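Galactose mutarotase related enzyme (Lactobacillus acidophilus, PDB 3DCD) is of uncertain function but probably binds carbohydrate and may act as a sugar isomerase. Local coordinates at residues A[136-141]-A[281-286]. Numbering follows the deposited sequence.
Sequences MIFGVG and KEFQAG
Phe138 and Phe283 meet across two strand segments, 136-141 and 281-286, that run in roughly the same direction but belong to different sheets. The CA atoms of Phe138 and Phe283 lie 10.3 Å apart, and those of Val140 and Ala285 approach to 8.6 Å, spacings bridged by side chains and not by backbone pairing. The contact centres on a T-shaped pair: the Phe138 ring points its edge at one face of the Phe283 ring, with centroids 5.2 Å apart and planes at 80°. CZ of Phe138 is the leading atom, 3.5 Å from CD1 of Phe283, and it also touches CB of Phe283 at 3.7 Å, so it sits over the root of that ring and not its far end. CG of Phe283 lies anti to the backbone N (chi1 172°), which sends the ring across to 136-141, and chi2 near -92° turns its face to the Phe138 edge. The contact is part of the interior between two layers of the antiparallel beta-sandwich characteristic of the galactose mutarotase family: strand 282-292 lies in the large sheet, strand 136-147 in the sheet opposite. Val140 adds a second apolar touch, its CG1 standing 3.9 Å from CE1 of Phe283. The same methyl lies in the plane of the Phe138 ring at its edge, near CE2, and so touches both rings. Strand 121-130, next to 282-292, extends this surface, Val128 meeting Phe138 and Phe126 meeting Val140. Asn275 touches both phenylalanines. An alanine in place of Phe283 would probably leave the Phe138 edge without its aromatic face and open a gap beside CG1 of Val140. Further along, Trp256 packs on both Val140 and Ala285.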
loop_
_atom_site.group_PDB
_atom_site.type_symbol
_atom_site.label_atom_id
_atom_site.label_comp_id
_atom_site.label_asym_id
_atom_site.label_seq_id
_atom_site.Cartn_x
_atom_site.Cartn_y
_atom_site.Cartn_z
HETATM N N MSE A 136 -17.252 -5.167 13.017
HETATM C CA MSE A 136 -16.161 -5.754 12.252
HETATM C C MSE A 136 -14.841 -5.067 12.603
HETATM O O MSE A 136 -14.800 -3.857 12.773
HETATM C CB MSE A 136 -16.458 -5.605 10.765
HETATM C CG MSE A 136 -15.385 -6.138 9.858
HETATM SE SE MSE A 136 -16.104 -6.169 8.059
HETATM C CE MSE A 136 -15.888 -4.294 7.679
ATOM N N ILE A 137 -13.768 -5.852 12.703
ATOM C CA ILE A 137 -12.436 -5.340 13.060
ATOM C C ILE A 137 -11.481 -5.683 11.911
ATOM O O ILE A 137 -11.292 -6.858 11.618
ATOM C CB ILE A 137 -11.956 -5.917 14.431
ATOM C CG1 ILE A 137 -12.993 -5.569 15.514
ATOM C CG2 ILE A 137 -10.611 -5.298 14.827
ATOM C CD1 ILE A 137 -12.958 -6.404 16.799
ATOM N N PHE A 138 -10.945 -4.651 11.247
ATOM C CA PHE A 138 -10.080 -4.811 10.070
ATOM C C PHE A 138 -9.015 -3.725 9.919
ATOM O O PHE A 138 -9.164 -2.576 10.413
ATOM C CB PHE A 138 -10.907 -4.843 8.773
ATOM C CG PHE A 138 -11.466 -3.509 8.399
ATOM C CD1 PHE A 138 -12.635 -3.040 9.003
ATOM C CD2 PHE A 138 -10.809 -2.697 7.476
ATOM C CE1 PHE A 138 -13.135 -1.782 8.683
ATOM C CE2 PHE A 138 -11.300 -1.450 7.160
ATOM C CZ PHE A 138 -12.462 -0.987 7.760
ATOM N N GLY A 139 -7.942 -4.095 9.213
ATOM C CA GLY A 139 -6.952 -3.152 8.721
ATOM C C GLY A 139 -7.002 -3.190 7.196
ATOM O O GLY A 139 -7.379 -4.198 6.611
ATOM N N VAL A 140 -6.667 -2.074 6.563
ATOM C CA VAL A 140 -6.588 -1.984 5.094
ATOM C C VAL A 140 -5.418 -1.060 4.722
ATOM O O VAL A 140 -5.095 -0.139 5.469
ATOM C CB VAL A 140 -7.945 -1.549 4.444
ATOM C CG1 VAL A 140 -8.346 -0.115 4.840
ATOM C CG2 VAL A 140 -7.898 -1.725 2.922
ATOM N N GLY A 141 -4.761 -1.333 3.595
ATOM C CA GLY A 141 -3.593 -0.570 3.189
ATOM C C GLY A 141 -3.250 -0.813 1.726
ATOM O O GLY A 141 -3.669 -1.807 1.133
ATOM N N LYS A 281 -22.534 -0.411 8.453
ATOM C CA LYS A 281 -21.827 0.840 8.148
ATOM C C LYS A 281 -20.738 0.703 7.087
ATOM O O LYS A 281 -20.289 -0.409 6.776
ATOM C CB LYS A 281 -21.200 1.433 9.407
ATOM C CG LYS A 281 -22.172 1.687 10.553
ATOM C CD LYS A 281 -23.139 2.812 10.253
ATOM C CE LYS A 281 -24.028 3.088 11.468
ATOM N NZ LYS A 281 -23.303 3.877 12.504
ATOM N N GLU A 282 -20.328 1.848 6.542
ATOM C CA GLU A 282 -19.260 1.918 5.542
ATOM C C GLU A 282 -18.070 2.730 6.057
ATOM O O GLU A 282 -18.232 3.796 6.655
ATOM C CB GLU A 282 -19.784 2.471 4.194
ATOM C CG GLU A 282 -18.719 2.576 3.078
ATOM C CD GLU A 282 -19.270 3.013 1.716
ATOM O OE1 GLU A 282 -20.498 3.270 1.601
ATOM O OE2 GLU A 282 -18.487 3.072 0.739
ATOM N N PHE A 283 -16.877 2.169 5.849
ATOM C CA PHE A 283 -15.603 2.829 6.044
ATOM C C PHE A 283 -15.043 3.178 4.671
ATOM O O PHE A 283 -15.091 2.364 3.757
ATOM C CB PHE A 283 -14.651 1.878 6.778
ATOM C CG PHE A 283 -13.228 2.369 6.877
ATOM C CD1 PHE A 283 -12.284 2.030 5.903
ATOM C CD2 PHE A 283 -12.823 3.141 7.960
ATOM C CE1 PHE A 283 -10.956 2.469 6.000
ATOM C CE2 PHE A 283 -11.495 3.579 8.073
ATOM C CZ PHE A 283 -10.563 3.232 7.087
ATOM N N GLN A 284 -14.528 4.391 4.516
ATOM C CA GLN A 284 -13.888 4.777 3.270
ATOM C C GLN A 284 -12.521 5.355 3.553
ATOM O O GLN A 284 -12.349 6.154 4.475
ATOM C CB GLN A 284 -14.740 5.772 2.469
ATOM C CG GLN A 284 -15.850 5.120 1.683
ATOM C CD GLN A 284 -16.613 6.106 0.809
ATOM O OE1 GLN A 284 -16.836 7.254 1.197
ATOM N NE2 GLN A 284 -17.031 5.653 -0.379
ATOM N N ALA A 285 -11.539 4.906 2.775
ATOM C CA ALA A 285 -10.189 5.442 2.833
ATOM C C ALA A 285 -9.587 5.341 1.437
ATOM O O ALA A 285 -10.217 4.814 0.507
ATOM C CB ALA A 285 -9.357 4.651 3.815
ATOM N N GLY A 286 -8.372 5.845 1.278
ATOM C CA GLY A 286 -7.694 5.722 0.002
ATOM C C GLY A 286 -6.575 6.709 -0.108
ATOM O O GLY A 286 -6.327 7.518 0.820
#